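Glycosyl hydrolase (Bacteroides ovatus, PDB 3QC2) belongs to the glycoside hydrolase-type proteins built as five-bladed beta-propellers and is probably a carbohydrate-active enzyme, its precise role not being established. Local coordinates at residues 10-15 with 300-305; 46-51 with 69-74; 63-68 with 328-333; 281-286 with 321-326. All blocks are in the same frame, centred on the assembly; numbering follows the deposited sequence.

Contact 1. Residues 10-15 with 300-305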
loop_
_atom_site.group_PDB
_atom_site.type_symbol
_atom_site.label_atom_id
_atom_site.label_comp_id
_atom_site.label_asym_id
_atom_site.label_seq_id
_atom_site.Cartn_x
_atom_site.Cartn_y
_atom_site.Cartn_z
ATOM N N LYS A 10 -12.239 16.594 -12.860
ATOM C CA LYS A 10 -13.037 15.567 -13.553
ATOM C C LYS A 10 -12.236 14.317 -13.777
ATOM O O LYS A 10 -11.091 14.379 -14.211
ATOM C CB LYS A 10 -13.556 16.088 -14.918
ATOM C CG LYS A 10 -14.565 17.225 -14.824
ATOM C CD LYS A 10 -15.131 17.602 -16.213
ATOM N N LEU A 11 -12.841 13.179 -13.480
ATOM C CA LEU A 11 -12.201 11.898 -13.670
ATOM C C LEU A 11 -12.701 11.248 -14.951
ATOM O O LEU A 11 -13.872 11.394 -15.307
ATOM C CB LEU A 11 -12.507 10.956 -12.499
ATOM C CG LEU A 11 -11.940 11.296 -11.120
ATOM C CD1 LEU A 11 -12.520 10.352 -10.075
ATOM C CD2 LEU A 11 -10.424 11.236 -11.116
ATOM N N PRO A 12 -11.812 10.524 -15.654
ATOM C CA PRO A 12 -12.256 9.786 -16.824
ATOM C C PRO A 12 -13.146 8.604 -16.364
ATOM O O PRO A 12 -13.051 8.176 -15.189
ATOM C CB PRO A 12 -10.953 9.296 -17.448
ATOM C CG PRO A 12 -10.000 9.227 -16.331
ATOM C CD PRO A 12 -10.373 10.325 -15.389
ATOM N N ASP A 13 -13.980 8.077 -17.274
ATOM C CA ASP A 13 -14.944 6.997 -16.924
ATOM C C ASP A 13 -14.329 5.655 -16.470
ATOM O O ASP A 13 -15.048 4.799 -15.961
ATOM C CB ASP A 13 -15.964 6.764 -18.070
ATOM C CG ASP A 13 -15.311 6.244 -19.368
ATOM O OD1 ASP A 13 -14.088 5.929 -19.368
ATOM O OD2 ASP A 13 -16.034 6.156 -20.398
ATOM N N TRP A 14 -13.020 5.478 -16.648
ATOM C CA TRP A 14 -12.341 4.222 -16.207
ATOM C C TRP A 14 -11.809 4.274 -14.758
ATOM O O TRP A 14 -11.597 3.242 -14.135
ATOM C CB TRP A 14 -11.195 3.858 -17.165
ATOM C CG TRP A 14 -10.142 4.926 -17.304
ATOM C CD1 TRP A 14 -10.045 5.861 -18.303
ATOM C CD2 TRP A 14 -9.041 5.166 -16.424
ATOM N NE1 TRP A 14 -8.948 6.668 -18.092
ATOM C CE2 TRP A 14 -8.317 6.261 -16.945
ATOM C CE3 TRP A 14 -8.589 4.561 -15.253
ATOM C CZ2 TRP A 14 -7.176 6.757 -16.329
ATOM C CZ3 TRP A 14 -7.463 5.058 -14.643
ATOM C CH2 TRP A 14 -6.767 6.146 -15.179
ATOM N N ALA A 15 -11.598 5.481 -14.238
ATOM C CA ALA A 15 -11.025 5.669 -12.895
ATOM C C ALA A 15 -12.039 5.503 -11.753
ATOM O O ALA A 15 -13.226 5.672 -11.942
ATOM C CB ALA A 15 -10.356 7.059 -12.804
ATOM N N THR A 300 -2.711 4.889 -20.002
ATOM C CA THR A 300 -2.716 6.284 -19.562
ATOM C C THR A 300 -2.684 6.393 -18.062
ATOM O O THR A 300 -2.773 5.390 -17.363
ATOM C CB THR A 300 -3.996 7.003 -20.064
ATOM O OG1 THR A 300 -3.974 8.393 -19.689
ATOM C CG2 THR A 300 -5.275 6.303 -19.487
ATOM N N ARG A 301 -2.511 7.620 -17.571
ATOM C CA ARG A 301 -2.594 7.918 -16.134
ATOM C C ARG A 301 -3.262 9.271 -15.959
ATOM O O ARG A 301 -3.358 10.050 -16.915
ATOM C CB ARG A 301 -1.225 7.903 -15.439
ATOM C CG ARG A 301 -0.174 8.817 -16.056
ATOM C CD ARG A 301 1.113 8.822 -15.231
ATOM N NE ARG A 301 2.290 8.979 -16.085
ATOM C CZ ARG A 301 3.556 8.975 -15.657
ATOM N NH1 ARG A 301 3.842 8.882 -14.365
ATOM N NH2 ARG A 301 4.536 9.086 -16.530
ATOM N N LEU A 302 -3.735 9.542 -14.740
ATOM C CA LEU A 302 -4.377 10.793 -14.436
ATOM C C LEU A 302 -3.308 11.879 -14.395
ATOM O O LEU A 302 -2.230 11.669 -13.847
ATOM C CB LEU A 302 -5.103 10.728 -13.090
ATOM C CG LEU A 302 -6.199 9.678 -12.926
ATOM C CD1 LEU A 302 -6.736 9.710 -11.522
ATOM C CD2 LEU A 302 -7.341 9.878 -13.946
ATOM N N ASP A 303 -3.603 13.014 -15.000
ATOM C CA ASP A 303 -2.688 14.155 -15.014
ATOM C C ASP A 303 -2.710 14.935 -13.696
ATOM O O ASP A 303 -1.797 15.676 -13.408
ATOM C CB ASP A 303 -3.025 15.088 -16.191
ATOM C CG ASP A 303 -2.729 14.449 -17.550
ATOM O OD1 ASP A 303 -1.896 13.477 -17.616
ATOM O OD2 ASP A 303 -3.316 14.904 -18.549
ATOM N N GLU A 304 -3.771 14.755 -12.916
ATOM C CA GLU A 304 -3.940 15.412 -11.620
ATOM C C GLU A 304 -4.238 14.325 -10.591
ATOM O O GLU A 304 -4.899 13.365 -10.908
ATOM C CB GLU A 304 -5.127 16.379 -11.676
ATOM C CG GLU A 304 -5.041 17.430 -12.770
ATOM C CD GLU A 304 -3.944 18.458 -12.523
ATOM O OE1 GLU A 304 -3.392 18.499 -11.404
ATOM O OE2 GLU A 304 -3.642 19.237 -13.449
ATOM N N PRO A 305 -3.753 14.483 -9.356
ATOM C CA PRO A 305 -4.061 13.476 -8.363
ATOM C C PRO A 305 -5.573 13.496 -8.037
ATOM O O PRO A 305 -6.190 14.564 -8.036
ATOM C CB PRO A 305 -3.222 13.905 -7.164
ATOM C CG PRO A 305 -3.104 15.359 -7.305
ATOM C CD PRO A 305 -3.037 15.626 -8.775
#
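Leu11 and Leu302 bring the two backbones nearest, with CA atoms 7.9 Å apart, while Trp14 and Thr300 stand farther off, so side chains alone bridge the gap. The place is the outer rim of what is, for this family, a five-bladed beta-propeller: residues 300-305 continue the last strand of a blade, 298-301, into a loop, and residues 10-15 belong to the irregular N-terminal arm laid beside it. That arm bends in a type I turn from Pro12 to Ala15, closed by the bond from Ala15 N to Pro12 O (3.2 Å), and Leu11, Pro12, Trp14 and Ala15 together offer an apolar surface. Leu302 packs against it with both methyls. Its CD1 faces Leu11 CD2 at 4.0 Å, whereas CD2 meets the Pro12 ring, the indole rim and, more loosely, Ala15 CB. The Trp14 side chain starts from a position between the backbone N and the carbonyl carbon (chi1 58°), and this folds the indole back so that Pro12 CG rests over one of its faces near the rim. The CZ2 side of the indole then faces the strand. Trp14 CZ2 lies 3.7 Å from Thr300 CG2 and 3.9 Å from Leu302 CD2, both approaching the ring obliquely. The indole also rests on Leu289 and Val262 of the same blade, and Asn9 ND2 binds Pro305 O, a polar tie from the arm to the loop. The tightest point of the contact is a carbon pair slightly inside the usual van der Waals distance, Pro12 CD against Leu302 CD2 at 3.4 Å.

Contact 2. Residues 46-51 with 69-74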
loop_
_atom_site.group_PDB
_atom_site.type_symbol
_atom_site.label_atom_id
_atom_site.label_comp_id
_atom_site.label_asym_id
_atom_site.label_seq_id
_atom_site.Cartn_x
_atom_site.Cartn_y
_atom_site.Cartn_z
ATOM N N ILE A 46 7.621 -3.086 25.147
ATOM C CA ILE A 46 7.713 -1.794 24.463
ATOM C C ILE A 46 6.346 -1.275 23.996
ATOM O O ILE A 46 5.442 -2.064 23.662
ATOM C CB ILE A 46 8.658 -1.853 23.216
ATOM C CG1 ILE A 46 8.149 -2.875 22.187
ATOM C CG2 ILE A 46 10.107 -2.171 23.636
ATOM C CD1 ILE A 46 8.954 -2.897 20.949
ATOM N N ALA A 47 6.215 0.059 23.965
ATOM C CA ALA A 47 5.011 0.724 23.485
ATOM C C ALA A 47 5.082 0.735 21.959
ATOM O O ALA A 47 5.330 1.771 21.329
ATOM C CB ALA A 47 4.922 2.136 24.038
ATOM N N TRP A 48 4.837 -0.438 21.394
ATOM C CA TRP A 48 4.942 -0.712 19.955
ATOM C C TRP A 48 4.130 0.188 18.955
ATOM O O TRP A 48 4.418 0.176 17.752
ATOM C CB TRP A 48 4.574 -2.185 19.711
ATOM C CG TRP A 48 3.115 -2.486 19.949
ATOM C CD1 TRP A 48 2.500 -2.684 21.149
ATOM C CD2 TRP A 48 2.105 -2.630 18.952
ATOM N NE1 TRP A 48 1.167 -2.929 20.961
ATOM C CE2 TRP A 48 0.898 -2.906 19.618
ATOM C CE3 TRP A 48 2.103 -2.552 17.559
ATOM C CZ2 TRP A 48 -0.311 -3.110 18.932
ATOM C CZ3 TRP A 48 0.901 -2.754 16.877
ATOM C CH2 TRP A 48 -0.285 -3.029 17.568
ATOM N N GLU A 49 3.135 0.924 19.438
ATOM C CA GLU A 49 2.310 1.773 18.562
ATOM C C GLU A 49 2.088 3.173 19.157
ATOM O O GLU A 49 1.049 3.802 18.924
ATOM C CB GLU A 49 0.956 1.077 18.286
ATOM C CG GLU A 49 0.147 0.712 19.563
ATOM C CD GLU A 49 -1.247 0.072 19.266
ATOM O OE1 GLU A 49 -1.643 0.000 18.099
ATOM O OE2 GLU A 49 -1.938 -0.340 20.231
ATOM N N SER A 50 3.086 3.663 19.887
ATOM C CA SER A 50 2.996 4.950 20.588
ATOM C C SER A 50 3.348 6.177 19.762
ATOM O O SER A 50 2.937 7.280 20.104
ATOM C CB SER A 50 3.891 4.915 21.835
ATOM O OG SER A 50 5.232 4.607 21.491
ATOM N N ASN A 51 4.094 5.995 18.676
ATOM C CA ASN A 51 4.535 7.127 17.868
ATOM C C ASN A 51 3.738 7.309 16.577
ATOM O O ASN A 51 3.314 8.411 16.265
ATOM C CB ASN A 51 6.026 6.965 17.526
ATOM C CG ASN A 51 6.673 8.275 17.047
ATOM O OD1 ASN A 51 6.723 9.265 17.785
ATOM N ND2 ASN A 51 7.195 8.267 15.816
ATOM N N TYR A 69 -2.189 -2.390 10.211
ATOM C CA TYR A 69 -1.536 -1.093 10.145
ATOM C C TYR A 69 -0.091 -1.128 10.612
ATOM O O TYR A 69 0.247 -1.832 11.566
ATOM C CB TYR A 69 -2.328 -0.052 10.963
ATOM C CG TYR A 69 -2.573 -0.417 12.438
ATOM C CD1 TYR A 69 -3.687 -1.164 12.815
ATOM C CD2 TYR A 69 -1.703 0.006 13.436
ATOM C CE1 TYR A 69 -3.926 -1.493 14.174
ATOM C CE2 TYR A 69 -1.925 -0.316 14.786
ATOM C CZ TYR A 69 -3.045 -1.062 15.144
ATOM O OH TYR A 69 -3.272 -1.374 16.455
ATOM N N ARG A 70 0.760 -0.368 9.910
ATOM C CA ARG A 70 2.153 -0.223 10.277
ATOM C C ARG A 70 2.216 0.613 11.540
ATOM O O ARG A 70 1.744 1.734 11.555
ATOM C CB ARG A 70 2.932 0.479 9.162
ATOM C CG ARG A 70 4.366 0.848 9.524
ATOM C CD ARG A 70 5.081 1.514 8.358
ATOM N NE ARG A 70 6.411 1.980 8.732
ATOM C CZ ARG A 70 7.264 2.603 7.909
ATOM N NH1 ARG A 70 6.940 2.840 6.629
ATOM N NH2 ARG A 70 8.460 2.991 8.367
ATOM N N ALA A 71 2.805 0.059 12.596
ATOM C CA ALA A 71 2.929 0.750 13.876
ATOM C C ALA A 71 4.390 0.864 14.281
ATOM O O ALA A 71 5.171 -0.079 14.093
ATOM C CB ALA A 71 2.161 0.014 14.930
ATOM N N GLU A 72 4.757 2.015 14.852
ATOM C CA GLU A 72 6.135 2.262 15.299
ATOM C C GLU A 72 6.221 2.826 16.699
ATOM O O GLU A 72 5.382 3.639 17.117
ATOM C CB GLU A 72 6.841 3.253 14.360
ATOM C CG GLU A 72 7.192 2.717 12.992
ATOM C CD GLU A 72 7.811 3.784 12.092
ATOM O OE1 GLU A 72 7.634 4.990 12.376
ATOM O OE2 GLU A 72 8.454 3.421 11.095
ATOM N N ASP A 73 7.265 2.382 17.406
ATOM C CA ASP A 73 7.575 2.862 18.767
ATOM C C ASP A 73 8.468 4.104 18.641
ATOM O O ASP A 73 8.874 4.483 17.537
ATOM C CB ASP A 73 8.306 1.765 19.587
ATOM C CG ASP A 73 8.709 2.239 21.028
ATOM O OD1 ASP A 73 8.018 3.122 21.596
ATOM O OD2 ASP A 73 9.715 1.726 21.567
ATOM N N LYS A 74 8.758 4.753 19.774
ATOM C CA LYS A 74 9.652 5.924 19.790
ATOM C C LYS A 74 11.144 5.454 19.952
ATOM O O LYS A 74 12.020 6.245 20.383
ATOM C CB LYS A 74 9.268 6.878 20.922
ATOM C CG LYS A 74 7.853 7.456 20.817
ATOM C CD LYS A 74 7.512 8.246 22.093
ATOM C CE LYS A 74 6.059 8.751 22.113
ATOM N NZ LYS A 74 5.813 9.837 21.123
HETATM O O HOH W 1 6.128 -1.442 16.691
#
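Glu49 and Tyr69 meet in the tightly packed part of this contact. Tyr69 OH donates to Glu49 OE1 (2.7 Å) on the syn side of the carboxylate, which lies nearly coplanar with the phenol ring, 7° apart. Arg99 also reaches both groups, through a salt bridge to the carboxylate and a hydrogen bond to the hydroxyl. Next to them Trp48, with its NE1 bound to Lys101 O, sets CZ3 against Ala71 CB (3.6 Å), crosses Tyr69 at about a right angle and carries Glu49 CG over the centre of one ring face. A water sits 2.6 Å from Trp48 O and near Ala71 O. Packing stays close farther on: Asn51 N donates to Glu72 O (3.1 Å), and Asp73 CB lies 3.4 Å from Ala47 O, at the centre of an inverse gamma turn. Ser50 OG donates to Ala47 O (2.8 Å), an oxygen that also accepts from Ser50 N. The loose side is the exposed Lys74, which crosses Asn51 obliquely, Lys74 NZ 3.5 Å from Asn51 OD1. The loop before strand 52-61 thus packs beside the end of strand 64-72, in a four-stranded antiparallel sheet that is the typical blade of a beta-propeller.

Contact 3. Residues 63-68 with 328-333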
loop_
_atom_site.group_PDB
_atom_site.type_symbol
_atom_site.label_atom_id
_atom_site.label_comp_id
_atom_site.label_asym_id
_atom_site.label_seq_id
_atom_site.Cartn_x
_atom_site.Cartn_y
_atom_site.Cartn_z
ATOM N N GLY A 63 -17.162 -11.374 6.634
ATOM C CA GLY A 63 -18.144 -10.283 6.516
ATOM C C GLY A 63 -17.726 -8.974 7.203
ATOM O O GLY A 63 -18.567 -8.127 7.485
ATOM N N GLU A 64 -16.421 -8.820 7.463
ATOM C CA GLU A 64 -15.880 -7.615 8.121
ATOM C C GLU A 64 -14.640 -7.136 7.427
ATOM O O GLU A 64 -13.936 -7.919 6.794
ATOM C CB GLU A 64 -15.524 -7.922 9.573
ATOM C CG GLU A 64 -16.710 -8.198 10.465
ATOM C CD GLU A 64 -16.307 -8.462 11.921
ATOM O OE1 GLU A 64 -15.098 -8.706 12.181
ATOM O OE2 GLU A 64 -17.201 -8.441 12.802
ATOM N N ILE A 65 -14.363 -5.843 7.552
ATOM C CA ILE A 65 -13.154 -5.264 6.992
ATOM C C ILE A 65 -12.038 -5.362 8.026
ATOM O O ILE A 65 -12.186 -4.865 9.136
ATOM C CB ILE A 65 -13.342 -3.786 6.629
ATOM C CG1 ILE A 65 -14.330 -3.644 5.474
ATOM C CG2 ILE A 65 -11.967 -3.139 6.270
ATOM C CD1 ILE A 65 -14.605 -2.216 5.073
ATOM N N VAL A 66 -10.933 -6.018 7.662
ATOM C CA VAL A 66 -9.767 -6.138 8.544
ATOM C C VAL A 66 -8.641 -5.262 8.008
ATOM O O VAL A 66 -8.359 -5.256 6.805
ATOM C CB VAL A 66 -9.267 -7.591 8.655
ATOM C CG1 VAL A 66 -7.910 -7.651 9.341
ATOM C CG2 VAL A 66 -10.282 -8.457 9.401
ATOM N N VAL A 67 -8.017 -4.513 8.899
ATOM C CA VAL A 67 -6.910 -3.673 8.551
ATOM C C VAL A 67 -5.679 -4.070 9.354
ATOM O O VAL A 67 -5.772 -4.322 10.547
ATOM C CB VAL A 67 -7.226 -2.160 8.823
ATOM C CG1 VAL A 67 -5.945 -1.344 8.961
ATOM C CG2 VAL A 67 -8.142 -1.585 7.726
ATOM N N LEU A 68 -4.544 -4.180 8.667
ATOM C CA LEU A 68 -3.256 -4.367 9.319
ATOM C C LEU A 68 -2.512 -3.065 9.111
ATOM O O LEU A 68 -2.244 -2.675 7.970
ATOM C CB LEU A 68 -2.459 -5.542 8.770
ATOM C CG LEU A 68 -2.773 -6.898 9.420
ATOM C CD1 LEU A 68 -4.139 -7.349 9.072
ATOM C CD2 LEU A 68 -1.741 -7.917 8.980
ATOM N N GLY A 328 -4.549 0.449 1.185
ATOM C CA GLY A 328 -5.598 -0.563 1.448
ATOM C C GLY A 328 -6.880 -0.185 0.740
ATOM O O GLY A 328 -7.203 1.013 0.608
HETATM N N MSE A 329 -7.640 -1.189 0.308
HETATM C CA MSE A 329 -8.860 -0.941 -0.444
HETATM C C MSE A 329 -9.790 -2.161 -0.379
HETATM O O MSE A 329 -9.367 -3.280 -0.657
HETATM C CB MSE A 329 -8.468 -0.626 -1.883
HETATM C CG MSE A 329 -9.541 -0.082 -2.749
HETATM SE SE MSE A 329 -8.760 0.536 -4.454
HETATM C CE MSE A 329 -10.430 0.969 -5.343
ATOM N N VAL A 330 -11.052 -1.938 -0.013
ATOM C CA VAL A 330 -12.003 -3.033 0.132
ATOM C C VAL A 330 -13.373 -2.711 -0.459
ATOM O O VAL A 330 -13.932 -1.655 -0.203
ATOM C CB VAL A 330 -12.220 -3.405 1.639
ATOM C CG1 VAL A 330 -13.038 -4.672 1.751
ATOM C CG2 VAL A 330 -10.877 -3.581 2.380
ATOM N N TYR A 331 -13.902 -3.638 -1.256
ATOM C CA TYR A 331 -15.244 -3.507 -1.805
ATOM C C TYR A 331 -16.141 -4.128 -0.755
ATOM O O TYR A 331 -16.122 -5.344 -0.547
ATOM C CB TYR A 331 -15.360 -4.225 -3.140
ATOM C CG TYR A 331 -16.686 -4.029 -3.836
ATOM C CD1 TYR A 331 -17.148 -2.753 -4.137
ATOM C CD2 TYR A 331 -17.456 -5.122 -4.250
ATOM C CE1 TYR A 331 -18.355 -2.564 -4.793
ATOM C CE2 TYR A 331 -18.655 -4.941 -4.913
ATOM C CZ TYR A 331 -19.100 -3.659 -5.182
ATOM O OH TYR A 331 -20.294 -3.462 -5.833
ATOM N N PHE A 332 -16.921 -3.289 -0.084
ATOM C CA PHE A 332 -17.737 -3.728 1.041
ATOM C C PHE A 332 -19.093 -3.071 0.991
ATOM O O PHE A 332 -19.190 -1.855 0.924
ATOM C CB PHE A 332 -16.992 -3.357 2.337
ATOM C CG PHE A 332 -17.646 -3.855 3.603
ATOM C CD1 PHE A 332 -17.625 -5.222 3.931
ATOM C CD2 PHE A 332 -18.230 -2.960 4.500
ATOM C CE1 PHE A 332 -18.204 -5.679 5.104
ATOM C CE2 PHE A 332 -18.816 -3.418 5.693
ATOM C CZ PHE A 332 -18.800 -4.772 5.993
ATOM N N LYS A 333 -20.145 -3.892 1.019
ATOM C CA LYS A 333 -21.528 -3.402 0.969
ATOM C C LYS A 333 -21.747 -2.447 -0.210
ATOM O O LYS A 333 -22.260 -1.345 -0.044
ATOM C CB LYS A 333 -21.918 -2.750 2.305
ATOM C CG LYS A 333 -22.018 -3.762 3.456
ATOM C CD LYS A 333 -22.423 -3.102 4.766
ATOM C CE LYS A 333 -22.827 -4.161 5.823
ATOM N NZ LYS A 333 -23.189 -3.546 7.159
#
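Ile65 and Phe332 carry most of this contact, with Val330 completing it. The Ile65 side chain leaves its strand with CG1 beside the backbone N, anti to the carbonyl carbon (chi1 -67°), and continues extended to CD1, which puts that branch on the phenyl ring. CG1 stands over a face in a CH-pi contact, 4.0 Å from the centroid of the Phe332 ring and only 19° off its normal. CD1 comes from the CB side of the same ring, 3.7 Å from Phe332 CD2. The opposite face of the ring is lined by the residue's own neighbour, Lys333 CG, so the phenyl group lies between two aliphatic chains. Its far rim reaches the turn ahead of Ile65: Gly63 O lies in the ring plane, 3.4 Å from Phe332 CE1, where the polarised ring hydrogens would suit a carbonyl oxygen.

Such facing of side chains from separate sheets is how neighbouring blades of a beta-propeller pack. Strand 64-72 belongs to the first four-stranded blade and strand 324-332 to the last sheet of the chain, which is consistent with the contact closing the ring of blades. The short segments run antiparallel at 174°, with axes 8.6 Å apart at closest approach, a spacing consistent with side chains from both strands meeting between them. Val330 adds to the layer, its CG2 sliding past Ile65 CG2 at 4.1 Å as the two chains point in opposite directions. Ile65 also touches Tyr337 and Tyr339 of strand 335-342, while Ala58 and Leu60 of strand 52-61 receive Val330 and Phe332.

Contact 4. Residues 281-286 with 321-326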
loop_
_atom_site.group_PDB
_atom_site.type_symbol
_atom_site.label_atom_id
_atom_site.label_comp_id
_atom_site.label_asym_id
_atom_site.label_seq_id
_atom_site.Cartn_x
_atom_site.Cartn_y
_atom_site.Cartn_z
ATOM N N ASN A 281 7.962 17.286 -2.248
ATOM C CA ASN A 281 8.405 16.132 -1.456
ATOM C C ASN A 281 7.331 15.444 -0.614
ATOM O O ASN A 281 7.619 14.925 0.482
ATOM C CB ASN A 281 9.588 16.546 -0.549
ATOM C CG ASN A 281 10.755 17.076 -1.331
ATOM O OD1 ASN A 281 11.111 16.531 -2.385
ATOM N ND2 ASN A 281 11.376 18.132 -0.824
ATOM N N VAL A 282 6.102 15.434 -1.113
ATOM C CA VAL A 282 5.001 14.746 -0.422
ATOM C C VAL A 282 4.172 13.979 -1.429
ATOM O O VAL A 282 4.316 14.171 -2.647
ATOM C CB VAL A 282 4.144 15.702 0.369
ATOM C CG1 VAL A 282 4.956 16.266 1.552
ATOM C CG2 VAL A 282 3.643 16.780 -0.508
ATOM N N TYR A 283 3.304 13.114 -0.918
ATOM C CA TYR A 283 2.517 12.232 -1.754
ATOM C C TYR A 283 1.083 12.661 -1.992
ATOM O O TYR A 283 0.415 13.175 -1.099
ATOM C CB TYR A 283 2.476 10.831 -1.139
ATOM C CG TYR A 283 3.796 10.091 -1.109
ATOM C CD1 TYR A 283 4.205 9.323 -2.185
ATOM C CD2 TYR A 283 4.603 10.134 -0.000
ATOM C CE1 TYR A 283 5.399 8.623 -2.153
ATOM C CE2 TYR A 283 5.806 9.444 0.041
ATOM C CZ TYR A 283 6.193 8.690 -1.035
ATOM O OH TYR A 283 7.375 8.007 -0.991
ATOM N N ALA A 284 0.628 12.411 -3.218
ATOM C CA ALA A 284 -0.753 12.611 -3.635
ATOM C C ALA A 284 -1.059 11.414 -4.549
ATOM O O ALA A 284 -0.184 10.952 -5.299
ATOM C CB ALA A 284 -0.940 13.918 -4.344
ATOM N N ALA A 285 -2.286 10.916 -4.470
ATOM C CA ALA A 285 -2.678 9.697 -5.146
ATOM C C ALA A 285 -3.118 9.863 -6.589
ATOM O O ALA A 285 -3.870 10.777 -6.926
ATOM C CB ALA A 285 -3.783 8.990 -4.335
ATOM N N GLY A 286 -2.655 8.931 -7.430
ATOM C CA GLY A 286 -2.979 8.901 -8.840
ATOM C C GLY A 286 -3.517 7.542 -9.244
ATOM O O GLY A 286 -3.679 6.662 -8.414
ATOM N N ASP A 321 1.551 21.024 5.193
ATOM C CA ASP A 321 0.561 20.927 4.099
ATOM C C ASP A 321 0.093 19.485 3.872
ATOM O O ASP A 321 -0.591 19.196 2.893
ATOM C CB ASP A 321 1.140 21.524 2.817
ATOM C CG ASP A 321 1.498 22.992 2.973
ATOM O OD1 ASP A 321 0.675 23.745 3.546
ATOM O OD2 ASP A 321 2.597 23.393 2.520
ATOM N N GLY A 322 0.493 18.588 4.777
ATOM C CA GLY A 322 0.074 17.203 4.747
ATOM C C GLY A 322 0.636 16.308 3.668
ATOM O O GLY A 322 1.306 16.761 2.732
ATOM N N THR A 323 0.349 15.011 3.822
ATOM C CA THR A 323 0.755 13.993 2.871
ATOM C C THR A 323 -0.150 12.723 3.080
ATOM O O THR A 323 -0.494 12.380 4.226
ATOM C CB THR A 323 2.279 13.676 3.007
ATOM O OG1 THR A 323 2.689 12.788 1.977
ATOM C CG2 THR A 323 2.588 13.068 4.325
ATOM N N VAL A 324 -0.576 12.085 1.976
ATOM C CA VAL A 324 -1.411 10.860 2.049
ATOM C C VAL A 324 -0.787 9.736 1.222
ATOM O O VAL A 324 -0.277 9.975 0.142
ATOM C CB VAL A 324 -2.886 11.092 1.596
ATOM C CG1 VAL A 324 -3.593 12.024 2.557
ATOM C CG2 VAL A 324 -2.954 11.615 0.164
ATOM N N PHE A 325 -0.841 8.515 1.743
ATOM C CA PHE A 325 -0.252 7.350 1.078
ATOM C C PHE A 325 -1.288 6.207 1.025
ATOM O O PHE A 325 -1.523 5.529 2.034
ATOM C CB PHE A 325 1.008 6.938 1.840
ATOM C CG PHE A 325 1.847 5.927 1.135
ATOM C CD1 PHE A 325 2.723 6.321 0.137
ATOM C CD2 PHE A 325 1.791 4.601 1.480
ATOM C CE1 PHE A 325 3.526 5.396 -0.522
ATOM C CE2 PHE A 325 2.589 3.668 0.831
ATOM C CZ PHE A 325 3.459 4.072 -0.176
ATOM N N ILE A 326 -1.922 6.018 -0.152
ATOM C CA ILE A 326 -2.964 4.976 -0.314
ATOM C C ILE A 326 -2.332 3.604 -0.385
ATOM O O ILE A 326 -1.279 3.421 -1.013
ATOM C CB ILE A 326 -3.933 5.233 -1.524
ATOM C CG1 ILE A 326 -3.202 5.229 -2.870
ATOM C CG2 ILE A 326 -4.669 6.546 -1.340
ATOM C CD1 ILE A 326 -4.153 5.311 -4.086
#
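Tyr283 and Phe325 are brought together by different first torsions: Tyr283 CG lies anti to its carbonyl carbon (chi1 -67°), whereas Phe325 CG lies anti to its backbone N (chi1 -169°). With these choices the two side chains run side by side, pointing the same way, and their rings meet as a T-shaped pair. The edge of Phe325 is directed at the face of Tyr283, the centroids standing 5.2 Å apart and the planes at 79°, with Phe325 CD1 above the centre of the tyrosine ring. The Thr323 hydroxyl turns toward the other strand and accepts a nearly straight bond from Tyr283 N (3.0 Å). The same oxygen lies at the edge of the tyrosine ring, near its plane, so that one side of the ring is bordered by a polar group and a face by an aromatic one. A backbone-to-backbone bond follows, from Val324 N to Tyr283 O, but at 3.4 Å it is weak. Beside these bonds Tyr283 CB lies 3.2 Å from Val324 O. Farther along the strands, polar grip gives way to apolar packing, with Ile326 CD1 resting on Ala285 CB at 3.7 Å. Val282 CB leans on the hydroxyl of Thr323 from the other end.

The segments thus join the beginning of strand 283-290, flanked in its sheet by 260-268 and 298-301, to the beginning of strand 324-332 in the next sheet of the chain. Tyr283 and Phe325 both lie on Glu249 of strand 247-257 and Asn266 of strand 260-268, Asn266 OD1 binds Ile326 N, and Ile326 in turn packs on Leu338 and Tyr340 of strand 335-342.

How the contacts relate
Contacts 1 and 2 lie on opposite sides of the chain's centre, their centres 36 Å apart. Along the chain contact 2 is nested within the loop that contact 1 closes and ends before contact 4 opens; contact 4 is nested inside contact 3, and contacts 1 and 3 cross. Contacts 2 and 3 share strand 64-72, contacts 3 and 4 strand 324-332. Contacts 1 and 4 meet where Pro305 CB touches Ala285 O at 3.2 Å. Contacts 1 and 3 join parts 285 and 260 residues apart, contacts 2 and 4 nearer ones. Contact 3 brings the first and last sheets together, consistent with closure of the propeller ring, and contact 1 lays the N-terminal arm on a blade edge.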